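Local coordinates for bifunctional cytochrome P450/NADPH--P450 reductase (Deinococcus aerius, PDB 7F3H), which probably works as a self-sufficient cytochrome P450 monooxygenase, hydroxylating substrates at its haem with electrons passed from NADPH through a fused reductase domain, at residues A[108-113]-A[234-239]; A[277-282]-A[323-328]; A[454-457]-A[461-464]. One frame throughout, in Å; residues are numbered along the deposited sequence.

Contact 1 of 3, residues A[108-113]-A[234-239]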
loop_
_atom_site.group_PDB
_atom_site.type_symbol
_atom_site.label_atom_id
_atom_site.label_comp_id
_atom_site.label_asym_id
_atom_site.label_seq_id
_atom_site.Cartn_x
_atom_site.Cartn_y
_atom_site.Cartn_z
ATOM N N LEU A 108 -8.274 -15.661 2.755
ATOM C CA LEU A 108 -7.124 -16.110 1.952
ATOM C C LEU A 108 -7.477 -16.774 0.638
ATOM O O LEU A 108 -6.861 -16.424 -0.385
ATOM C CB LEU A 108 -6.183 -17.096 2.666
ATOM C CG LEU A 108 -5.037 -16.612 3.529
ATOM C CD1 LEU A 108 -4.345 -17.767 4.238
ATOM C CD2 LEU A 108 -4.053 -15.979 2.504
ATOM N N PRO A 109 -8.384 -17.746 0.577
ATOM C CA PRO A 109 -8.650 -18.363 -0.725
ATOM C C PRO A 109 -9.221 -17.378 -1.711
ATOM O O PRO A 109 -8.970 -17.520 -2.912
ATOM C CB PRO A 109 -9.681 -19.452 -0.374
ATOM C CG PRO A 109 -9.459 -19.729 1.065
ATOM C CD PRO A 109 -9.127 -18.411 1.665
ATOM N N ALA A 110 -9.908 -16.333 -1.232
ATOM C CA ALA A 110 -10.508 -15.305 -2.076
ATOM C C ALA A 110 -9.505 -14.294 -2.604
ATOM O O ALA A 110 -9.888 -13.465 -3.437
ATOM C CB ALA A 110 -11.602 -14.538 -1.313
ATOM N N PHE A 111 -8.266 -14.306 -2.083
ATOM C CA PHE A 111 -7.206 -13.361 -2.451
ATOM C C PHE A 111 -5.998 -14.045 -3.082
ATOM O O PHE A 111 -4.951 -13.398 -3.290
ATOM C CB PHE A 111 -6.754 -12.567 -1.221
ATOM C CG PHE A 111 -7.686 -11.448 -0.836
ATOM C CD1 PHE A 111 -8.421 -11.535 0.343
ATOM C CD2 PHE A 111 -7.774 -10.299 -1.603
ATOM C CE1 PHE A 111 -9.279 -10.514 0.720
ATOM C CE2 PHE A 111 -8.633 -9.254 -1.235
ATOM C CZ PHE A 111 -9.383 -9.353 -0.070
ATOM N N SER A 112 -6.092 -15.344 -3.334
ATOM C CA SER A 112 -5.016 -16.092 -3.953
ATOM C C SER A 112 -4.955 -15.779 -5.425
ATOM O O SER A 112 -5.908 -15.264 -6.010
ATOM C CB SER A 112 -5.233 -17.591 -3.785
ATOM O OG SER A 112 -6.425 -18.002 -4.448
ATOM N N GLN A 113 -3.820 -16.133 -6.036
ATOM C CA GLN A 113 -3.671 -15.954 -7.473
ATOM C C GLN A 113 -4.793 -16.637 -8.259
ATOM O O GLN A 113 -5.364 -16.024 -9.170
ATOM C CB GLN A 113 -2.295 -16.442 -7.919
ATOM C CG GLN A 113 -1.867 -15.937 -9.291
ATOM C CD GLN A 113 -1.858 -14.414 -9.401
ATOM O OE1 GLN A 113 -1.253 -13.702 -8.588
ATOM N NE2 GLN A 113 -2.545 -13.907 -10.412
ATOM N N GLY A 234 -20.646 -13.172 -6.581
ATOM C CA GLY A 234 -19.256 -13.273 -7.002
ATOM C C GLY A 234 -18.300 -12.474 -6.134
ATOM O O GLY A 234 -17.206 -12.945 -5.808
ATOM N N ASP A 235 -18.710 -11.269 -5.737
ATOM C CA ASP A 235 -17.837 -10.315 -5.060
ATOM C C ASP A 235 -17.379 -10.842 -3.692
ATOM O O ASP A 235 -17.884 -11.848 -3.173
ATOM C CB ASP A 235 -18.543 -8.959 -4.937
ATOM C CG ASP A 235 -19.729 -8.982 -3.968
ATOM O OD1 ASP A 235 -20.380 -10.032 -3.832
ATOM O OD2 ASP A 235 -20.042 -7.933 -3.363
ATOM N N LEU A 236 -16.434 -10.103 -3.088
ATOM C CA LEU A 236 -15.884 -10.489 -1.786
ATOM C C LEU A 236 -16.949 -10.519 -0.701
ATOM O O LEU A 236 -16.941 -11.416 0.147
ATOM C CB LEU A 236 -14.770 -9.530 -1.370
ATOM C CG LEU A 236 -13.393 -9.828 -1.936
ATOM C CD1 LEU A 236 -12.477 -8.696 -1.570
ATOM C CD2 LEU A 236 -12.879 -11.125 -1.395
ATOM N N LEU A 237 -17.848 -9.524 -0.689
ATOM C CA LEU A 237 -18.981 -9.517 0.243
ATOM C C LEU A 237 -19.827 -10.788 0.132
ATOM O O LEU A 237 -20.196 -11.388 1.151
ATOM C CB LEU A 237 -19.848 -8.279 0.000
ATOM C CG LEU A 237 -21.146 -8.213 0.796
ATOM C CD1 LEU A 237 -20.845 -8.436 2.257
ATOM C CD2 LEU A 237 -21.843 -6.884 0.593
ATOM N N GLY A 238 -20.203 -11.172 -1.090
ATOM C CA GLY A 238 -20.967 -12.396 -1.268
ATOM C C GLY A 238 -20.283 -13.611 -0.671
ATOM O O GLY A 238 -20.938 -14.510 -0.141
ATOM N N LEU A 239 -18.953 -13.641 -0.731
ATOM C CA LEU A 239 -18.194 -14.729 -0.132
ATOM C C LEU A 239 -18.227 -14.644 1.383
ATOM O O LEU A 239 -18.345 -15.672 2.063
ATOM C CB LEU A 239 -16.754 -14.709 -0.663
ATOM C CG LEU A 239 -15.774 -15.783 -0.166
ATOM C CD1 LEU A 239 -14.766 -16.191 -1.231
ATOM C CD2 LEU A 239 -15.010 -15.260 1.045
#

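Contact 2 of 3, residues A[277-282]-A[323-328]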
loop_
_atom_site.group_PDB
_atom_site.type_symbol
_atom_site.label_atom_id
_atom_site.label_comp_id
_atom_site.label_asym_id
_atom_site.label_seq_id
_atom_site.Cartn_x
_atom_site.Cartn_y
_atom_site.Cartn_z
ATOM N N ALA A 277 1.427 5.507 -9.131
ATOM C CA ALA A 277 2.002 6.829 -9.354
ATOM C C ALA A 277 3.524 6.786 -9.337
ATOM O O ALA A 277 4.185 7.384 -10.199
ATOM C CB ALA A 277 1.494 7.791 -8.296
ATOM N N PHE A 278 4.102 6.069 -8.378
ATOM C CA PHE A 278 5.553 5.968 -8.326
ATOM C C PHE A 278 6.084 5.277 -9.571
ATOM O O PHE A 278 7.142 5.644 -10.087
ATOM C CB PHE A 278 6.005 5.223 -7.063
ATOM C CG PHE A 278 6.185 6.119 -5.849
ATOM C CD1 PHE A 278 7.066 7.189 -5.882
ATOM C CD2 PHE A 278 5.450 5.902 -4.684
ATOM C CE1 PHE A 278 7.222 8.022 -4.774
ATOM C CE2 PHE A 278 5.606 6.742 -3.573
ATOM C CZ PHE A 278 6.494 7.798 -3.627
ATOM N N THR A 279 5.354 4.285 -10.083
ATOM C CA THR A 279 5.814 3.588 -11.283
ATOM C C THR A 279 5.807 4.504 -12.494
ATOM O O THR A 279 6.754 4.503 -13.291
ATOM C CB THR A 279 4.956 2.353 -11.515
ATOM O OG1 THR A 279 5.107 1.470 -10.389
ATOM C CG2 THR A 279 5.365 1.638 -12.800
ATOM N N LEU A 280 4.734 5.267 -12.685
ATOM C CA LEU A 280 4.747 6.211 -13.800
ATOM C C LEU A 280 5.881 7.218 -13.639
ATOM O O LEU A 280 6.563 7.552 -14.616
ATOM C CB LEU A 280 3.403 6.905 -13.931
ATOM C CG LEU A 280 2.266 5.980 -14.342
ATOM C CD1 LEU A 280 0.970 6.751 -14.183
ATOM C CD2 LEU A 280 2.422 5.549 -15.776
ATOM N N TYR A 281 6.129 7.689 -12.405
ATOM C CA TYR A 281 7.289 8.554 -12.154
ATOM C C TYR A 281 8.596 7.876 -12.574
ATOM O O TYR A 281 9.447 8.492 -13.242
ATOM C CB TYR A 281 7.377 8.926 -10.675
ATOM C CG TYR A 281 8.669 9.618 -10.316
ATOM C CD1 TYR A 281 8.903 10.944 -10.685
ATOM C CD2 TYR A 281 9.685 8.938 -9.645
ATOM C CE1 TYR A 281 10.098 11.581 -10.369
ATOM C CE2 TYR A 281 10.889 9.560 -9.326
ATOM C CZ TYR A 281 11.090 10.878 -9.699
ATOM O OH TYR A 281 12.266 11.516 -9.394
ATOM N N LEU A 282 8.812 6.632 -12.108
ATOM C CA LEU A 282 10.060 5.910 -12.379
ATOM C C LEU A 282 10.244 5.644 -13.864
ATOM O O LEU A 282 11.364 5.698 -14.380
ATOM C CB LEU A 282 10.090 4.594 -11.611
ATOM C CG LEU A 282 10.224 4.829 -10.110
ATOM C CD1 LEU A 282 10.044 3.541 -9.327
ATOM C CD2 LEU A 282 11.576 5.549 -9.775
ATOM N N ASP A 323 7.919 -4.831 -9.326
ATOM C CA ASP A 323 8.763 -5.354 -8.251
ATOM C C ASP A 323 9.856 -4.347 -7.879
ATOM O O ASP A 323 10.046 -4.014 -6.696
ATOM C CB ASP A 323 9.391 -6.689 -8.676
ATOM C CG ASP A 323 8.381 -7.851 -8.751
ATOM O OD1 ASP A 323 7.321 -7.811 -8.083
ATOM O OD2 ASP A 323 8.666 -8.834 -9.478
ATOM N N GLU A 324 10.557 -3.804 -8.894
ATOM C CA GLU A 324 11.619 -2.832 -8.636
ATOM C C GLU A 324 11.065 -1.472 -8.175
ATOM O O GLU A 324 11.700 -0.785 -7.355
ATOM C CB GLU A 324 12.509 -2.701 -9.888
ATOM C CG GLU A 324 13.745 -1.781 -9.801
ATOM C CD GLU A 324 14.861 -2.241 -8.845
ATOM O OE1 GLU A 324 14.633 -3.141 -7.995
ATOM O OE2 GLU A 324 15.979 -1.665 -8.950
ATOM N N ALA A 325 9.892 -1.061 -8.667
ATOM C CA ALA A 325 9.317 0.187 -8.168
ATOM C C ALA A 325 9.019 0.066 -6.685
ATOM O O ALA A 325 9.342 0.967 -5.905
ATOM C CB ALA A 325 8.052 0.557 -8.944
ATOM N N LEU A 326 8.498 -1.096 -6.265
ATOM C CA LEU A 326 8.276 -1.351 -4.846
ATOM C C LEU A 326 9.603 -1.446 -4.086
ATOM O O LEU A 326 9.644 -1.186 -2.885
ATOM C CB LEU A 326 7.451 -2.625 -4.668
ATOM C CG LEU A 326 5.945 -2.560 -4.969
ATOM C CD1 LEU A 326 5.275 -3.900 -4.767
ATOM C CD2 LEU A 326 5.208 -1.500 -4.151
ATOM N N ARG A 327 10.701 -1.803 -4.749
ATOM C CA ARG A 327 11.971 -1.708 -4.027
ATOM C C ARG A 327 12.392 -0.248 -3.807
ATOM O O ARG A 327 12.832 0.106 -2.714
ATOM C CB ARG A 327 13.082 -2.493 -4.732
ATOM C CG ARG A 327 14.332 -2.661 -3.866
ATOM C CD ARG A 327 15.402 -3.456 -4.581
ATOM N NE ARG A 327 16.004 -2.675 -5.654
ATOM C CZ ARG A 327 16.965 -1.775 -5.475
ATOM N NH1 ARG A 327 17.437 -1.546 -4.254
ATOM N NH2 ARG A 327 17.427 -1.088 -6.515
ATOM N N PHE A 328 12.275 0.618 -4.831
ATOM C CA PHE A 328 12.581 2.040 -4.632
ATOM C C PHE A 328 11.585 2.743 -3.711
ATOM O O PHE A 328 11.992 3.608 -2.929
ATOM C CB PHE A 328 12.604 2.869 -5.926
ATOM C CG PHE A 328 13.897 2.861 -6.672
ATOM C CD1 PHE A 328 14.971 2.108 -6.238
ATOM C CD2 PHE A 328 14.123 3.826 -7.647
ATOM C CE1 PHE A 328 16.191 2.151 -6.902
ATOM C CE2 PHE A 328 15.344 3.912 -8.309
ATOM C CZ PHE A 328 16.389 3.056 -7.932
#

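Contact 3 of 3, residues A[454-457]-A[461-464]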
loop_
_atom_site.group_PDB
_atom_site.type_symbol
_atom_site.label_atom_id
_atom_site.label_comp_id
_atom_site.label_asym_id
_atom_site.label_seq_id
_atom_site.Cartn_x
_atom_site.Cartn_y
_atom_site.Cartn_z
ATOM N N ARG A 454 -0.833 11.428 -25.004
ATOM C CA ARG A 454 -1.355 11.560 -26.359
ATOM C C ARG A 454 -1.576 10.175 -26.958
ATOM O O ARG A 454 -0.737 9.282 -26.810
ATOM C CB ARG A 454 -0.398 12.396 -27.233
ATOM C CG ARG A 454 -0.959 12.799 -28.589
ATOM C CD ARG A 454 0.110 12.848 -29.705
ATOM N NE ARG A 454 1.060 11.737 -29.613
ATOM C CZ ARG A 454 2.332 11.804 -30.000
ATOM N NH1 ARG A 454 2.835 12.975 -30.423
ATOM N NH2 ARG A 454 3.125 10.725 -29.856
ATOM N N GLU A 455 -2.710 9.993 -27.643
ATOM C CA GLU A 455 -2.983 8.723 -28.318
ATOM C C GLU A 455 -1.791 8.281 -29.167
ATOM O O GLU A 455 -1.281 9.045 -29.988
ATOM C CB GLU A 455 -4.223 8.866 -29.202
ATOM C CG GLU A 455 -5.511 8.397 -28.551
ATOM C CD GLU A 455 -6.742 8.671 -29.415
ATOM O OE1 GLU A 455 -7.623 7.787 -29.477
ATOM O OE2 GLU A 455 -6.826 9.764 -30.037
ATOM N N ARG A 456 -1.352 7.039 -28.968
ATOM C CA ARG A 456 -0.331 6.480 -29.839
ATOM C C ARG A 456 -0.901 6.246 -31.234
ATOM O O ARG A 456 -1.985 5.672 -31.394
ATOM C CB ARG A 456 0.219 5.183 -29.246
ATOM C CG ARG A 456 0.980 5.399 -27.946
ATOM C CD ARG A 456 1.361 4.091 -27.303
ATOM N NE ARG A 456 2.469 3.466 -28.017
ATOM C CZ ARG A 456 2.731 2.158 -28.025
ATOM N NH1 ARG A 456 1.965 1.308 -27.338
ATOM N NH2 ARG A 456 3.776 1.709 -28.720
ATOM N N ARG A 457 -0.179 6.660 -32.215
ATOM C CA ARG A 457 -0.737 6.461 -33.542
ATOM C C ARG A 457 -0.321 5.088 -34.076
ATOM O O ARG A 457 0.683 4.527 -33.620
ATOM C CB ARG A 457 -0.258 7.563 -34.476
ATOM C CG ARG A 457 -0.409 8.959 -33.905
ATOM C CD ARG A 457 0.308 9.993 -34.773
ATOM N NE ARG A 457 0.051 11.351 -34.313
ATOM C CZ ARG A 457 0.995 12.238 -34.012
ATOM N NH1 ARG A 457 2.271 11.890 -34.114
ATOM N NH2 ARG A 457 0.661 13.461 -33.592
ATOM N N ARG A 461 3.267 2.067 -33.035
ATOM C CA ARG A 461 3.329 0.810 -32.307
ATOM C C ARG A 461 4.454 -0.044 -32.871
ATOM O O ARG A 461 4.864 0.125 -34.024
ATOM C CB ARG A 461 2.020 0.042 -32.459
ATOM C CG ARG A 461 0.726 0.837 -32.299
ATOM C CD ARG A 461 0.468 1.200 -30.875
ATOM N NE ARG A 461 0.429 0.012 -30.033
ATOM C CZ ARG A 461 -0.642 -0.725 -29.761
ATOM N NH1 ARG A 461 -1.837 -0.411 -30.253
ATOM N NH2 ARG A 461 -0.506 -1.790 -28.975
ATOM N N PHE A 462 5.002 -0.924 -32.034
ATOM C CA PHE A 462 6.007 -1.884 -32.479
ATOM C C PHE A 462 5.304 -3.173 -32.950
ATOM O O PHE A 462 4.074 -3.264 -32.962
ATOM C CB PHE A 462 7.057 -2.052 -31.364
ATOM C CG PHE A 462 7.510 -0.713 -30.747
ATOM C CD1 PHE A 462 8.148 0.256 -31.539
ATOM C CD2 PHE A 462 7.265 -0.401 -29.409
ATOM C CE1 PHE A 462 8.555 1.514 -30.997
ATOM C CE2 PHE A 462 7.665 0.850 -28.863
ATOM C CZ PHE A 462 8.304 1.808 -29.661
ATOM N N SER A 463 6.084 -4.170 -33.392
ATOM C CA SER A 463 5.582 -5.376 -34.079
ATOM C C SER A 463 4.949 -5.197 -35.447
ATOM O O SER A 463 4.379 -4.151 -35.782
ATOM C CB SER A 463 4.553 -6.197 -33.281
ATOM O OG SER A 463 5.001 -6.575 -32.004
ATOM N N VAL A 464 5.026 -6.275 -36.218
ATOM C CA VAL A 464 4.377 -6.445 -37.504
ATOM C C VAL A 464 3.801 -7.846 -37.506
ATOM O O VAL A 464 4.027 -8.607 -36.559
ATOM C CB VAL A 464 5.349 -6.234 -38.668
ATOM C CG1 VAL A 464 6.400 -7.335 -38.669
ATOM C CG2 VAL A 464 4.585 -6.229 -39.998
#

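Contact 1 of 3, residues A[108-113]-A[234-239]
D235 OD1 is gripped by a backbone amide and by R226, at the start of the helix that carries L236 and L239 to A110 and F111. The amide is G238 N, 3.0 Å from D235 OD1, which it meets from above the carboxylate plane (57° out of it). This is the N-cap bond of helix 236-242, and the salt bridge to R226 ties the same oxygen to helix 199-227.

Across the contact everything is apolar. L236 divides its two methyls between two partners: CD2 lies 3.6 Å from A110 CB, while CD1 comes within 3.5 Å of F111 CZ, approaching the ring obliquely. Its CG stands beside the backbone N (chi1 -84°), which turns the fork toward the loop, and the F111 and L236 side chains cross at about a right angle. L239, one turn further along the helix, adds a second methyl, CD1, at 3.6 Å from A110 CB. Were L236 cut back to an alanine, the CZ end of the F111 ring and one side of A110 would probably lose the methyls that cover them.

The loop 108-113 links helix 98-107 to helix 113-137. F111 also packs edge-to-face on F264 of helix 254-285 and lies close to the haem, while L236 leans on F264 and L239 on I106 and L107 of helix 98-107.

Contact 2 of 3, residues A[277-282]-A[323-328]
T279 and L282 pack against A325 and F328 in a buried, largely apolar helix-helix contact between helix 254-285, the long central helix of the P450 fold, and helix 317-329, its K helix. The two short segments run nearly perpendicular, at 99°, with their axes 9.6 Å apart at closest approach. A325 is the small residue at the crossing: its CB points to the other helix and is covered by two side chains there. L326, next to A325 in the chain, touches the haem.

One of the two is T279, whose OG1 lies 3.4 Å from A325 CB. With OG1 beside the backbone N (chi1 -62°), the hydroxyl hydrogen-bonds to L275 O in its own helix, so this polar atom is satisfied within the interface although A325 offers it only a methyl. The other is L282, which reaches A325 CB with its CD1 at 3.6 Å. Its second methyl, CD2, comes 3.7 Å from F328 CD2 at the edge of the ring, near the ring plane. F328 in turn has a cation-pi partner in R366.

Next to this apolar face, helix 317-329 carries the ExxR pair of the family. R327 holds E324 side-on, NE to OE1 at 2.8 Å and NH2 to OE2 at 2.9 Å. Both oxygens are met on their syn sides but from about 32° out of the carboxylate plane, while the bonds lie close to the guanidinium plane. E324 also bridges to R381, and R327 NH1 binds H365 O.

The chemistry is thus divided: methyls and a ring edge seat helix 317-329 on helix 254-285, while the buried charges of E324 and R327 meet each other and, with R381 beside E324, are probably well balanced, tying the helix to other parts of the chain.

Contact 3 of 3, residues A[454-457]-A[461-464]
R456 and R461 make the close-packed part of this surface contact, one guanidinium lying against the bent chain of the other. R461 CD sits 3.7 Å above the plane of the R456 guanidinium, over its centre, and R461 NE lies over the same face, 3.4 Å from R456 NH1. These two nitrogens are both donors and share no hydrogen bond; the planes of the two groups are 53° apart. The R461 chain is bent at chi2 (-73°) and chi3 (-57°), which lays CD and NE over the R456 group.

Their closeness is probably made tolerable by D298 of helix 287-300, which forms salt bridges to R456 NH2 through OD2 and to R461 NE through OD1. The shared carboxylate probably offsets much of the charge of the pair. Carbonyl oxygens take further donors: R456 NH1 binds L423 O, while R461 NH2 and NH1 bind L301 O and G303 O.

Toward the solvent the contact thins out. F462 approaches obliquely, its CE2 4.0 Å from R456 NH2, and its ring also rests on Y294. The backbones come near each other at R457, whose O is 3.6 Å from R461 N without a hydrogen bond, and the R457 side chain starts away from the other segment.

After strand 450-455 the chain runs on as an irregular loop, joined to helix 287-300 by the arginine pair on its shared aspartate. That strand lies between 142-143 and 426-429 in a three-stranded antiparallel sheet, consistent with the small C-terminal sheet of the P450 fold.

In the fold
Contacts 1 and 2 are mainly buried and belong to the haem-binding core, whereas contact 3 lies on the surface, about 32 Å from the centre of the chain to its own centre. Helix 254-285 connects the first two: it supplies one side of contact 2 and, through F264, backs both F111 and L236 of contact 1, although the centres of these contacts are about 27 Å apart. Both join their segments mainly by methyls and aromatic rings, leaving the charged groups to bond within a segment or to other parts of the chain. At contact 3 the charged side chains themselves meet, gathered by an acidic residue of helix 287-300, which follows helix 254-285 in the chain.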